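PDB 3HYW: sulfide-quinone reductase from Aquifex aeolicus, which oxidises hydrogen sulfide with the help of FAD and passes the electrons to a quinone, building polysulfur that is typically released as cyclooctasulfur. Local coordinates for residues 46-50 with 161-165; 108-112 with 124-128; 135-139 with 245-249. All coordinates share one frame; numbering follows the deposited sequence. Where two conformers were deposited one is given.

The three contacts illustrate how interface chemistry follows position in a flavoprotein fold. Contact 1 is wholly buried and pairs two helices beside the FAD; it combines an aromatic-sulfur patch with a polar end tied to the cofactor site. Contact 2 is more solvent-accessible, most of its touching residues being partly exposed, though its cysteine is buried at the flavin; strand 108-110 there meets the start of helix 126-141. Contact 3 uses a later part of that helix, set on strand 247-255, the neighbour of strand 108-110; it is apolar inside and charged at its rim. Contacts 1 and 3 touch through F163 and F247, and L48 of contact 1 packs on A126 of contact 2.

Contact 1. Residues 46-50 with 161-165; sequences PHLAM and YEFAL
P46 and F163 mark where two helices come alongside each other: their CA atoms are 5.9 Å apart, and the segments 46-50 and 161-165 run in broadly the same direction, at 29°, with axes 10.0 Å apart at closest approach. Side chains fill that spacing, and F163 contributes most. Its CG lies anti to the backbone N, which carries the ring across to the far end of the short helix. There the CE2 corner meets two partners: the methyl of A49, with CB 3.9 Å from F163 CE2, and the sulfur of M50. Bent at chi2 (-57°), the chain of M50 brings SD obliquely to the ring, 4.5 Å from the F163 centroid and 37° off the ring normal, a Met-aromatic contact. The carbonyl oxygen of P46 lies at the ring edge, close to its plane. In this pyridine nucleotide-disulphide oxidoreductase fold helix 158-173 follows strand 146-150 of the mixed sheet, so the pair joins an FAD-contacting helix to a helix of that sheet's layer. The nearest atoms of the P46 side chain and the FAD are about 4 Å apart. At the other end of the contact the chemistry turns polar. E162, extended beyond CG, brings carboxylate oxygen OE1 to 3.7 Å from P46 CG, the two side chains crossing at a slant, and its OE2 comes within 4.4 Å of H47 CE1. That same OE2 makes a salt bridge to K382, which binds FAD, placing E162 in the second shell of the cofactor; it also accepts a hydrogen bond from the D350 amide, so two partners grip it. H47 NE2 is hydrogen-bonded to the carboxylate of D350, the residue whose amide serves E162.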
ATOM      1  N   PRO A  46      -8.137   6.817  27.949  1.00 31.61           N
ATOM      2  CA  PRO A  46      -7.323   7.692  27.090  1.00 31.69           C
ATOM      3  C   PRO A  46      -7.815   9.141  27.061  1.00 31.76           C
ATOM      4  O   PRO A  46      -7.007  10.071  27.013  1.00 32.02           O
ATOM      5  CB  PRO A  46      -7.446   7.048  25.698  1.00 31.67           C
ATOM      6  CG  PRO A  46      -7.798   5.600  25.974  1.00 31.46           C
ATOM      7  CD  PRO A  46      -8.680   5.664  27.195  1.00 31.61           C
ATOM      8  N   HIS A  47      -9.133   9.323  27.088  1.00 32.18           N
ATOM      9  CA  HIS A  47      -9.736  10.651  27.130  1.00 31.78           C
ATOM     10  C   HIS A  47      -9.479  11.310  28.482  1.00 31.69           C
ATOM     11  O   HIS A  47      -9.252  12.513  28.543  1.00 31.75           O
ATOM     12  CB  HIS A  47     -11.242  10.559  26.866  1.00 32.10           C
ATOM     13  CG  HIS A  47     -11.599   9.754  25.656  1.00 32.51           C
ATOM     14  ND1 HIS A  47     -11.447   8.384  25.600  1.00 32.23           N
ATOM     15  CD2 HIS A  47     -12.105  10.125  24.457  1.00 32.82           C
ATOM     16  CE1 HIS A  47     -11.835   7.948  24.417  1.00 33.64           C
ATOM     17  NE2 HIS A  47     -12.246   8.985  23.707  1.00 33.69           N
ATOM     18  N   LEU A  48      -9.525  10.527  29.564  1.00 31.39           N
ATOM     19  CA  LEU A  48      -9.172  11.044  30.893  1.00 31.11           C
ATOM     20  C   LEU A  48      -7.725  11.539  30.907  1.00 31.41           C
ATOM     21  O   LEU A  48      -7.430  12.598  31.458  1.00 31.07           O
ATOM     22  CB  LEU A  48      -9.382   9.987  31.983  1.00 31.04           C
ATOM     23  CG  LEU A  48      -9.183  10.413  33.450  1.00 31.33           C
ATOM     24  CD1 LEU A  48     -10.281  11.392  33.923  1.00 31.70           C
ATOM     25  CD2 LEU A  48      -9.128   9.213  34.379  1.00 30.56           C
ATOM     26  N   ALA A  49      -6.834  10.766  30.288  1.00 31.46           N
ATOM     27  CA  ALA A  49      -5.426  11.142  30.171  1.00 31.81           C
ATOM     28  C   ALA A  49      -5.237  12.420  29.362  1.00 32.20           C
ATOM     29  O   ALA A  49      -4.298  13.186  29.603  1.00 32.84           O
ATOM     30  CB  ALA A  49      -4.626  10.006  29.566  1.00 31.59           C
ATOM     31  N   MET A  50      -6.126  12.658  28.407  1.00 32.20           N
ATOM     32  CA  MET A  50      -6.044  13.864  27.593  1.00 32.30           C
ATOM     33  C   MET A  50      -6.664  15.074  28.289  1.00 32.45           C
ATOM     34  O   MET A  50      -6.529  16.196  27.816  1.00 32.72           O
ATOM     35  CB  MET A  50      -6.700  13.641  26.228  1.00 32.24           C
ATOM     36  CG  MET A  50      -5.929  12.714  25.290  1.00 32.64           C
ATOM     37  SD  MET A  50      -4.244  13.261  24.955  1.00 35.74           S
ATOM     38  CE  MET A  50      -4.522  14.943  24.399  1.00 32.84           C
ATOM     39  N   TYR A 161      -2.653   3.597  19.928  1.00 31.09           N
ATOM     40  CA  TYR A 161      -3.047   4.268  18.686  1.00 31.47           C
ATOM     41  C   TYR A 161      -3.992   5.438  18.945  1.00 31.99           C
ATOM     42  O   TYR A 161      -3.822   6.520  18.369  1.00 31.87           O
ATOM     43  CB  TYR A 161      -3.704   3.273  17.734  1.00 31.27           C
ATOM     44  CG  TYR A 161      -2.728   2.309  17.128  1.00 31.00           C
ATOM     45  CD1 TYR A 161      -1.977   2.673  16.015  1.00 30.58           C
ATOM     46  CD2 TYR A 161      -2.529   1.045  17.679  1.00 30.61           C
ATOM     47  CE1 TYR A 161      -1.062   1.795  15.460  1.00 32.22           C
ATOM     48  CE2 TYR A 161      -1.619   0.165  17.125  1.00 30.87           C
ATOM     49  CZ  TYR A 161      -0.890   0.550  16.015  1.00 30.26           C
ATOM     50  OH  TYR A 161       0.013  -0.307  15.447  1.00 31.24           O
ATOM     51  N   GLU A 162      -4.986   5.215  19.807  1.00 32.35           N
ATOM     52  CA  GLU A 162      -5.932   6.262  20.189  1.00 33.12           C
ATOM     53  C   GLU A 162      -5.215   7.456  20.791  1.00 32.73           C
ATOM     54  O   GLU A 162      -5.434   8.588  20.367  1.00 32.59           O
ATOM     55  CB  GLU A 162      -6.949   5.752  21.216  1.00 33.46           C
ATOM     56  CG  GLU A 162      -8.081   4.940  20.668  1.00 36.14           C
ATOM     57  CD  GLU A 162      -9.134   4.676  21.729  1.00 39.30           C
ATOM     58  OE1 GLU A 162      -8.776   4.095  22.779  1.00 41.66           O
ATOM     59  OE2 GLU A 162     -10.306   5.067  21.524  1.00 40.17           O
ATOM     60  N   PHE A 163      -4.368   7.191  21.784  1.00 32.66           N
ATOM     61  CA  PHE A 163      -3.662   8.245  22.515  1.00 32.67           C
ATOM     62  C   PHE A 163      -2.739   9.052  21.601  1.00 32.54           C
ATOM     63  O   PHE A 163      -2.664  10.278  21.706  1.00 32.40           O
ATOM     64  CB  PHE A 163      -2.870   7.659  23.696  1.00 32.76           C
ATOM     65  CG  PHE A 163      -2.208   8.705  24.562  1.00 33.19           C
ATOM     66  CD1 PHE A 163      -0.878   9.067  24.351  1.00 33.60           C
ATOM     67  CD2 PHE A 163      -2.919   9.335  25.580  1.00 33.13           C
ATOM     68  CE1 PHE A 163      -0.265  10.048  25.143  1.00 33.64           C
ATOM     69  CE2 PHE A 163      -2.314  10.316  26.380  1.00 33.31           C
ATOM     70  CZ  PHE A 163      -0.986  10.666  26.164  1.00 33.09           C
ATOM     71  N   ALA A 164      -2.036   8.363  20.712  1.00 32.22           N
ATOM     72  CA  ALA A 164      -1.153   9.034  19.768  1.00 31.98           C
ATOM     73  C   ALA A 164      -1.928  10.001  18.864  1.00 32.11           C
ATOM     74  O   ALA A 164      -1.505  11.144  18.654  1.00 32.26           O
ATOM     75  CB  ALA A 164      -0.388   8.016  18.950  1.00 31.71           C
ATOM     76  N   LEU A 165      -3.063   9.549  18.341  1.00 31.96           N
ATOM     77  CA  LEU A 165      -3.844  10.364  17.418  1.00 32.49           C
ATOM     78  C   LEU A 165      -4.623  11.476  18.122  1.00 32.52           C
ATOM     79  O   LEU A 165      -4.785  12.574  17.569  1.00 31.99           O
ATOM     80  CB  LEU A 165      -4.734   9.486  16.535  1.00 32.50           C
ATOM     81  CG  LEU A 165      -3.876   8.718  15.525  1.00 33.51           C
ATOM     82  CD1 LEU A 165      -4.597   7.537  14.953  1.00 34.47           C
ATOM     83  CD2 LEU A 165      -3.368   9.641  14.421  1.00 33.93           C
TER

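Contact 2. Residues 108-112 with 124-128; sequences KLVFG and CTAEH. With FAD (flavin-adenine dinucleotide), chain G; H2S (hydrosulfuric acid), chain J; SO4 (sulfate ion), chain N.
F111 points the edge of its ring at the face of H128, an offset edge-to-face pair with centroids 5.6 Å apart and planes at 63°. The leading atom is F111 CZ, which sits over the imidazole 4.1 Å from H128 NE2. L109 reaches the same imidazole with its CD1 methyl 3.9 Å from H128 CE1, and both branches of this leucine also touch the CB of C124. Thus F111 comes at H128 with a ring edge over one imidazole face, and L109 with a methyl placed obliquely. T125, at the start of the helix, holds the backbone of H128 and adds a weak tether to its ring. As the N-cap of helix 126-141 it has OG1 between its backbone N and carbonyl carbon (chi1 66°), accepting a nearly straight bond of 3.1 Å from H128 N. The same oxygen takes a second, weak and strongly bent bond from H128 ND1. Strand 108-110 is the outermost strand, within this chain, of the mixed sheet, antiparallel to strand 247-255, and F111 directly after it is the centre of an inverse gamma turn. On the cofactor side C124 approaches the flavin's dimethylbenzene end, its CA 3.8 Å from FAD C8M. C124 also lines the hydrogen sulfide site together with M251 and F254; the modelled separation of 2.7 Å between C124 SG and the H2S sulfur is short, and since the cysteine has two conformers its exact value is doubtful. Further along, E127 makes a salt bridge to R36, an FAD-binding residue. K108 NZ donates to sulfate O2 at 3.2 Å; K77 and the amides of E258 and V259 hold the same ion, probably from the crystallisation liquor.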
ATOM      1  N   LYS A 108      -3.071  -7.332  35.381  1.00 36.12           N
ATOM      2  CA  LYS A 108      -2.014  -6.862  36.260  1.00 36.08           C
ATOM      3  C   LYS A 108      -0.887  -6.319  35.386  1.00 35.51           C
ATOM      4  O   LYS A 108      -0.377  -7.013  34.508  1.00 35.62           O
ATOM      5  CB  LYS A 108      -1.527  -7.956  37.206  1.00 36.64           C
ATOM      6  CG  LYS A 108      -0.389  -7.511  38.108  1.00 38.11           C
ATOM      7  CD  LYS A 108      -0.517  -8.096  39.488  1.00 41.55           C
ATOM      8  CE  LYS A 108       0.692  -7.750  40.331  1.00 42.90           C
ATOM      9  NZ  LYS A 108       0.853  -8.707  41.461  1.00 44.33           N
ATOM     10  N   LEU A 109      -0.504  -5.073  35.632  1.00 34.86           N
ATOM     11  CA  LEU A 109       0.381  -4.360  34.726  1.00 34.04           C
ATOM     12  C   LEU A 109       1.836  -4.696  34.982  1.00 33.74           C
ATOM     13  O   LEU A 109       2.283  -4.698  36.130  1.00 33.68           O
ATOM     14  CB  LEU A 109       0.153  -2.855  34.840  1.00 34.06           C
ATOM     15  CG  LEU A 109      -1.310  -2.403  34.703  1.00 34.19           C
ATOM     16  CD1 LEU A 109      -1.413  -0.905  34.876  1.00 35.30           C
ATOM     17  CD2 LEU A 109      -1.895  -2.836  33.374  1.00 32.65           C
ATOM     18  N   VAL A 110       2.561  -4.983  33.903  1.00 33.42           N
ATOM     19  CA  VAL A 110       4.013  -5.202  33.961  1.00 33.50           C
ATOM     20  C   VAL A 110       4.709  -4.160  33.087  1.00 33.69           C
ATOM     21  O   VAL A 110       4.582  -4.169  31.858  1.00 33.54           O
ATOM     22  CB  VAL A 110       4.407  -6.621  33.492  1.00 33.46           C
ATOM     23  CG1 VAL A 110       5.938  -6.831  33.553  1.00 33.69           C
ATOM     24  CG2 VAL A 110       3.683  -7.681  34.312  1.00 33.85           C
ATOM     25  N   PHE A 111       5.434  -3.257  33.739  1.00 33.77           N
ATOM     26  CA  PHE A 111       6.210  -2.229  33.051  1.00 34.32           C
ATOM     27  C   PHE A 111       7.600  -2.773  32.745  1.00 34.30           C
ATOM     28  O   PHE A 111       8.586  -2.423  33.401  1.00 34.25           O
ATOM     29  CB  PHE A 111       6.259  -0.951  33.898  1.00 34.11           C
ATOM     30  CG  PHE A 111       4.904  -0.336  34.122  1.00 34.59           C
ATOM     31  CD1 PHE A 111       4.362   0.542  33.186  1.00 34.81           C
ATOM     32  CD2 PHE A 111       4.154  -0.662  35.248  1.00 35.04           C
ATOM     33  CE1 PHE A 111       3.103   1.091  33.377  1.00 35.67           C
ATOM     34  CE2 PHE A 111       2.887  -0.106  35.448  1.00 34.93           C
ATOM     35  CZ  PHE A 111       2.368   0.768  34.515  1.00 34.81           C
ATOM     36  N   GLY A 112       7.653  -3.639  31.734  1.00 34.27           N
ATOM     37  CA  GLY A 112       8.818  -4.466  31.441  1.00 34.32           C
ATOM     38  C   GLY A 112      10.078  -3.785  30.953  1.00 34.34           C
ATOM     39  O   GLY A 112      11.170  -4.282  31.198  1.00 34.89           O
ATOM     40  N   CYS A 124      -3.663   2.910  31.493  1.00 36.75           N
ATOM     41  CA  CYS A 124      -4.405   1.656  31.679  1.00 37.22           C
ATOM     42  C   CYS A 124      -5.302   1.639  32.911  1.00 37.24           C
ATOM     43  O   CYS A 124      -6.228   0.830  32.995  1.00 37.96           O
ATOM     44  CB  CYS A 124      -3.443   0.467  31.733  1.00 37.36           C
ATOM     45  SG  CYS A 124      -2.656   0.096  30.190  0.50 38.88           S
ATOM     46  N   THR A 125      -5.004   2.498  33.881  1.00 36.92           N
ATOM     47  CA  THR A 125      -5.913   2.732  35.004  1.00 36.46           C
ATOM     48  C   THR A 125      -6.257   4.213  35.059  1.00 35.90           C
ATOM     49  O   THR A 125      -5.542   5.039  34.498  1.00 35.73           O
ATOM     50  CB  THR A 125      -5.329   2.279  36.366  1.00 36.52           C
ATOM     51  OG1 THR A 125      -4.210   3.098  36.709  1.00 35.99           O
ATOM     52  CG2 THR A 125      -4.904   0.806  36.335  1.00 37.27           C
ATOM     53  N   ALA A 126      -7.356   4.541  35.736  1.00 35.50           N
ATOM     54  CA  ALA A 126      -7.758   5.929  35.928  1.00 35.22           C
ATOM     55  C   ALA A 126      -6.648   6.711  36.624  1.00 35.31           C
ATOM     56  O   ALA A 126      -6.343   7.841  36.250  1.00 34.88           O
ATOM     57  CB  ALA A 126      -9.045   6.000  36.739  1.00 35.08           C
ATOM     58  N   GLU A 127      -6.056   6.079  37.633  1.00 35.80           N
ATOM     59  CA  GLU A 127      -5.010   6.664  38.463  1.00 36.46           C
ATOM     60  C   GLU A 127      -3.752   6.994  37.656  1.00 36.36           C
ATOM     61  O   GLU A 127      -3.191   8.083  37.789  1.00 36.37           O
ATOM     62  CB  GLU A 127      -4.680   5.716  39.619  1.00 36.91           C
ATOM     63  CG  GLU A 127      -5.799   5.596  40.674  1.00 39.15           C
ATOM     64  CD  GLU A 127      -6.874   4.567  40.336  1.00 41.60           C
ATOM     65  OE1 GLU A 127      -6.719   3.803  39.353  1.00 42.94           O
ATOM     66  OE2 GLU A 127      -7.888   4.520  41.071  1.00 42.45           O
ATOM     67  N   HIS A 128      -3.324   6.061  36.807  1.00 36.36           N
ATOM     68  CA  HIS A 128      -2.202   6.305  35.889  1.00 36.42           C
ATOM     69  C   HIS A 128      -2.536   7.363  34.822  1.00 36.24           C
ATOM     70  O   HIS A 128      -1.703   8.208  34.500  1.00 36.22           O
ATOM     71  CB  HIS A 128      -1.789   5.007  35.184  1.00 36.59           C
ATOM     72  CG  HIS A 128      -1.012   4.059  36.045  1.00 37.21           C
ATOM     73  ND1 HIS A 128      -1.447   2.780  36.315  1.00 38.99           N
ATOM     74  CD2 HIS A 128       0.177   4.194  36.679  1.00 39.23           C
ATOM     75  CE1 HIS A 128      -0.564   2.170  37.086  1.00 39.81           C
ATOM     76  NE2 HIS A 128       0.431   3.007  37.322  1.00 39.76           N
TER
HETATM   77  PA  FAD G 441     -11.284  -4.273  34.498  1.00 23.13           P
HETATM   78  O1A FAD G 441     -12.481  -3.643  33.834  1.00 21.98           O
HETATM   79  O2A FAD G 441      -9.987  -3.524  34.539  1.00 24.09           O
HETATM   80  O5B FAD G 441     -11.747  -4.637  35.984  1.00 24.67           O
HETATM   81  C5B FAD G 441     -10.967  -5.387  36.901  1.00 24.01           C
HETATM   82  C4B FAD G 441     -11.524  -5.102  38.287  1.00 24.36           C
HETATM   83  O4B FAD G 441     -10.963  -6.006  39.238  1.00 25.28           O
HETATM   84  C3B FAD G 441     -11.143  -3.708  38.758  1.00 25.54           C
HETATM   85  O3B FAD G 441     -12.270  -3.126  39.423  1.00 25.86           O
HETATM   86  C2B FAD G 441     -10.010  -3.955  39.735  1.00 25.73           C
HETATM   87  O2B FAD G 441      -9.921  -2.927  40.719  1.00 26.92           O
HETATM   88  C1B FAD G 441     -10.419  -5.284  40.342  1.00 25.75           C
HETATM   89  N9A FAD G 441      -9.313  -6.071  40.952  1.00 26.20           N
HETATM   90  C8A FAD G 441      -8.056  -6.223  40.482  1.00 26.17           C
HETATM   91  N7A FAD G 441      -7.372  -7.039  41.324  1.00 26.59           N
HETATM   92  C5A FAD G 441      -8.212  -7.387  42.327  1.00 26.19           C
HETATM   93  C6A FAD G 441      -8.086  -8.183  43.464  1.00 26.33           C
HETATM   94  N6A FAD G 441      -6.913  -8.798  43.742  1.00 25.81           N
HETATM   95  N1A FAD G 441      -9.151  -8.340  44.294  1.00 26.27           N
HETATM   96  C2A FAD G 441     -10.324  -7.737  44.035  1.00 26.78           C
HETATM   97  N3A FAD G 441     -10.472  -6.963  42.948  1.00 26.57           N
HETATM   98  C4A FAD G 441      -9.435  -6.778  42.081  1.00 26.06           C
HETATM   99  N1  FAD G 441     -11.989  -2.426  24.996  1.00 22.93           N
HETATM  100  C2  FAD G 441     -12.884  -2.074  24.034  1.00 23.66           C
HETATM  101  O2  FAD G 441     -13.687  -2.920  23.593  1.00 24.10           O
HETATM  102  N3  FAD G 441     -12.936  -0.811  23.546  1.00 23.08           N
HETATM  103  C4  FAD G 441     -12.087   0.128  24.011  1.00 23.39           C
HETATM  104  O4  FAD G 441     -12.115   1.403  23.523  1.00 23.55           O
HETATM  105  C4X FAD G 441     -11.162  -0.210  24.992  1.00 23.22           C
HETATM  106  N5  FAD G 441     -10.309   0.734  25.449  1.00 23.21           N
HETATM  107  C5X FAD G 441      -9.405   0.431  26.407  1.00 23.05           C
HETATM  108  C6  FAD G 441      -8.544   1.430  26.874  1.00 23.03           C
HETATM  109  C7  FAD G 441      -7.598   1.144  27.854  1.00 23.35           C
HETATM  110  C7M FAD G 441      -6.679   2.256  28.326  1.00 23.27           C
HETATM  111  C8  FAD G 441      -7.519  -0.154  28.365  1.00 23.43           C
HETATM  112  C8M FAD G 441      -6.509  -0.537  29.430  1.00 23.84           C
HETATM  113  C9  FAD G 441      -8.380  -1.146  27.889  1.00 23.15           C
HETATM  114  C9A FAD G 441      -9.346  -0.867  26.910  1.00 23.25           C
HETATM  115  N10 FAD G 441     -10.207  -1.825  26.454  1.00 23.61           N
HETATM  116  C10 FAD G 441     -11.112  -1.511  25.490  1.00 23.12           C
HETATM  117  C1' FAD G 441     -10.092  -3.219  26.940  1.00 23.08           C
HETATM  118  C2' FAD G 441     -11.085  -3.776  27.939  1.00 22.43           C
HETATM  119  O2' FAD G 441     -12.427  -3.516  27.505  1.00 23.62           O
HETATM  120  C3' FAD G 441     -10.777  -3.207  29.324  1.00 22.62           C
HETATM  121  O3' FAD G 441      -9.418  -3.548  29.687  1.00 20.36           O
HETATM  122  C4' FAD G 441     -11.744  -3.742  30.372  1.00 22.58           C
HETATM  123  O4' FAD G 441     -11.677  -2.882  31.516  1.00 23.25           O
HETATM  124  C5' FAD G 441     -11.395  -5.174  30.765  1.00 21.62           C
HETATM  125  O5' FAD G 441     -12.370  -5.678  31.673  1.00 22.49           O
HETATM  126  P   FAD G 441     -11.975  -6.604  32.933  1.00 21.98           P
HETATM  127  O1P FAD G 441     -13.240  -6.886  33.698  1.00 21.34           O
HETATM  128  O2P FAD G 441     -11.110  -7.762  32.484  1.00 20.22           O
HETATM  129  O3P FAD G 441     -10.984  -5.692  33.819  1.00 21.19           O
HETATM  130  S   H2S J 700      -4.959  -0.866  29.177  0.50 28.49           S
HETATM  131  S   SO4 N 433      -3.217  -9.041  43.452  0.50 32.02           S
HETATM  132  O1  SO4 N 433      -2.637  -8.280  44.546  0.50 32.04           O
HETATM  133  O2  SO4 N 433      -2.147  -9.312  42.495  0.50 31.58           O
HETATM  134  O3  SO4 N 433      -3.793 -10.288  43.946  0.50 29.31           O
HETATM  135  O4  SO4 N 433      -4.258  -8.230  42.826  0.50 31.34           O

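Contact 3. Residues 135-139 with 245-249; sequences KLQEL and AKFTM
F247, on the strand, packs against L136 and L139 of the helix in a helix-on-sheet contact: helix 126-141 lies on strand 247-255 of the mixed sheet, their short segments at 142° and 9.5 Å apart. The helix leads into strand 146-150, which runs parallel to strand 247-255 and is its neighbour, giving the layered alpha/beta build of this dinucleotide-binding type of fold. F247 is the central side chain. A chi1 of 171° swings its ring away from its own backbone N and over to the helix, where one face meets L136, whose CD2 methyl makes a CH-pi contact 3.9 Å from the F247 centroid and 24° off the normal. K135 CB touches the rim near the ring plane, 4.2 Å from F247 CE2. L139, crossing at about a right angle, puts CD1 4.1 Å from F247 CB. F163 of helix 158-173 also touches the ring, tying in another helix. Charges gather on the exposed side: the long chain of K246 reaches the last part of the helix, makes a weak hydrogen bond to the N142 carbonyl, and stays beyond salt-bridge range of E138, with K246 NZ 4.3 Å from E138 OE2 and 3.6 Å from E138 O.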
ATOM      1  N   LYS A 135       1.500  15.270  33.170  1.00 39.69           N
ATOM      2  CA  LYS A 135       2.764  15.338  32.429  1.00 40.03           C
ATOM      3  C   LYS A 135       2.590  15.925  31.034  1.00 39.58           C
ATOM      4  O   LYS A 135       3.529  16.497  30.484  1.00 39.65           O
ATOM      5  CB  LYS A 135       3.441  13.968  32.364  1.00 39.81           C
ATOM      6  CG  LYS A 135       4.159  13.589  33.657  1.00 41.09           C
ATOM      7  CD  LYS A 135       4.852  12.233  33.567  1.00 41.51           C
ATOM      8  CE  LYS A 135       6.227  12.303  32.884  1.00 43.91           C
ATOM      9  NZ  LYS A 135       6.989  11.018  33.031  1.00 43.82           N
ATOM     10  N   LEU A 136       1.389  15.786  30.471  1.00 39.17           N
ATOM     11  CA  LEU A 136       1.069  16.377  29.169  1.00 38.94           C
ATOM     12  C   LEU A 136       1.107  17.905  29.195  1.00 39.10           C
ATOM     13  O   LEU A 136       1.577  18.537  28.241  1.00 39.01           O
ATOM     14  CB  LEU A 136      -0.290  15.888  28.662  1.00 38.65           C
ATOM     15  CG  LEU A 136      -0.317  14.533  27.947  1.00 38.18           C
ATOM     16  CD1 LEU A 136      -1.744  14.101  27.676  1.00 37.10           C
ATOM     17  CD2 LEU A 136       0.474  14.586  26.653  1.00 37.55           C
ATOM     18  N   GLN A 137       0.613  18.489  30.286  1.00 39.20           N
ATOM     19  CA  GLN A 137       0.635  19.943  30.472  1.00 39.74           C
ATOM     20  C   GLN A 137       2.052  20.498  30.315  1.00 39.55           C
ATOM     21  O   GLN A 137       2.250  21.558  29.715  1.00 39.73           O
ATOM     22  CB  GLN A 137       0.038  20.330  31.835  1.00 39.83           C
ATOM     23  CG  GLN A 137      -1.481  20.127  31.951  1.00 41.07           C
ATOM     24  CD  GLN A 137      -2.288  21.048  31.032  1.00 43.23           C
ATOM     25  OE1 GLN A 137      -3.065  20.582  30.196  1.00 44.02           O
ATOM     26  NE2 GLN A 137      -2.098  22.358  31.180  1.00 43.97           N
ATOM     27  N   GLU A 138       3.026  19.752  30.838  1.00 39.50           N
ATOM     28  CA  GLU A 138       4.453  20.076  30.742  1.00 39.63           C
ATOM     29  C   GLU A 138       4.982  20.005  29.298  1.00 38.72           C
ATOM     30  O   GLU A 138       5.888  20.752  28.923  1.00 38.75           O
ATOM     31  CB  GLU A 138       5.246  19.134  31.658  1.00 39.58           C
ATOM     32  CG  GLU A 138       6.742  19.431  31.782  1.00 41.08           C
ATOM     33  CD  GLU A 138       7.512  18.348  32.545  1.00 41.55           C
ATOM     34  OE1 GLU A 138       6.873  17.479  33.189  1.00 44.34           O
ATOM     35  OE2 GLU A 138       8.767  18.371  32.501  1.00 43.68           O
ATOM     36  N   LEU A 139       4.422  19.102  28.498  1.00 37.88           N
ATOM     37  CA  LEU A 139       4.790  18.989  27.088  1.00 37.05           C
ATOM     38  C   LEU A 139       4.300  20.180  26.258  1.00 36.69           C
ATOM     39  O   LEU A 139       5.023  20.676  25.393  1.00 36.19           O
ATOM     40  CB  LEU A 139       4.275  17.677  26.491  1.00 37.01           C
ATOM     41  CG  LEU A 139       4.417  17.504  24.974  1.00 36.59           C
ATOM     42  CD1 LEU A 139       5.877  17.232  24.575  1.00 36.13           C
ATOM     43  CD2 LEU A 139       3.489  16.411  24.476  1.00 35.50           C
ATOM     44  N   ALA A 245      13.332  11.601  23.235  1.00 36.54           N
ATOM     45  CA  ALA A 245      11.978  11.725  23.767  1.00 36.52           C
ATOM     46  C   ALA A 245      11.910  12.621  24.999  1.00 36.53           C
ATOM     47  O   ALA A 245      12.649  12.420  25.966  1.00 36.61           O
ATOM     48  CB  ALA A 245      11.423  10.361  24.095  1.00 36.52           C
ATOM     49  N   LYS A 246      11.014  13.601  24.959  1.00 36.26           N
ATOM     50  CA  LYS A 246      10.741  14.447  26.116  1.00 36.31           C
ATOM     51  C   LYS A 246       9.496  13.941  26.852  1.00 35.73           C
ATOM     52  O   LYS A 246       9.394  14.048  28.075  1.00 35.59           O
ATOM     53  CB  LYS A 246      10.578  15.912  25.695  1.00 36.75           C
ATOM     54  CG  LYS A 246      10.302  16.856  26.854  1.00 38.22           C
ATOM     55  CD  LYS A 246      10.511  18.307  26.472  1.00 40.95           C
ATOM     56  CE  LYS A 246      10.348  19.211  27.697  1.00 42.17           C
ATOM     57  NZ  LYS A 246       8.986  19.083  28.309  1.00 42.47           N
ATOM     58  N   PHE A 247       8.558  13.380  26.094  1.00 35.14           N
ATOM     59  CA  PHE A 247       7.368  12.762  26.670  1.00 34.53           C
ATOM     60  C   PHE A 247       7.139  11.406  26.022  1.00 34.18           C
ATOM     61  O   PHE A 247       7.222  11.277  24.802  1.00 34.10           O
ATOM     62  CB  PHE A 247       6.138  13.660  26.483  1.00 34.54           C
ATOM     63  CG  PHE A 247       4.838  12.990  26.852  1.00 35.00           C
ATOM     64  CD1 PHE A 247       4.158  12.199  25.924  1.00 35.16           C
ATOM     65  CD2 PHE A 247       4.298  13.140  28.130  1.00 35.52           C
ATOM     66  CE1 PHE A 247       2.960  11.554  26.265  1.00 36.15           C
ATOM     67  CE2 PHE A 247       3.096  12.512  28.476  1.00 36.41           C
ATOM     68  CZ  PHE A 247       2.431  11.714  27.542  1.00 35.39           C
ATOM     69  N   THR A 248       6.855  10.399  26.844  1.00 33.91           N
ATOM     70  CA  THR A 248       6.480   9.079  26.340  1.00 33.66           C
ATOM     71  C   THR A 248       5.202   8.544  26.988  1.00 33.49           C
ATOM     72  O   THR A 248       4.846   8.919  28.111  1.00 33.53           O
ATOM     73  CB  THR A 248       7.607   8.019  26.532  1.00 33.57           C
ATOM     74  OG1 THR A 248       7.826   7.794  27.927  1.00 33.28           O
ATOM     75  CG2 THR A 248       8.909   8.465  25.886  1.00 33.83           C
ATOM     76  N   MET A 249       4.520   7.666  26.260  1.00 33.04           N
ATOM     77  CA  MET A 249       3.401   6.916  26.792  1.00 33.00           C
ATOM     78  C   MET A 249       3.508   5.518  26.210  1.00 32.91           C
ATOM     79  O   MET A 249       3.328   5.324  25.005  1.00 32.90           O
ATOM     80  CB  MET A 249       2.067   7.569  26.403  1.00 32.75           C
ATOM     81  CG  MET A 249       0.856   7.136  27.244  1.00 33.56           C
ATOM     82  SD  MET A 249       0.421   5.385  27.165  1.00 33.52           S
ATOM     83  CE  MET A 249      -0.225   5.229  25.500  1.00 31.87           C
TER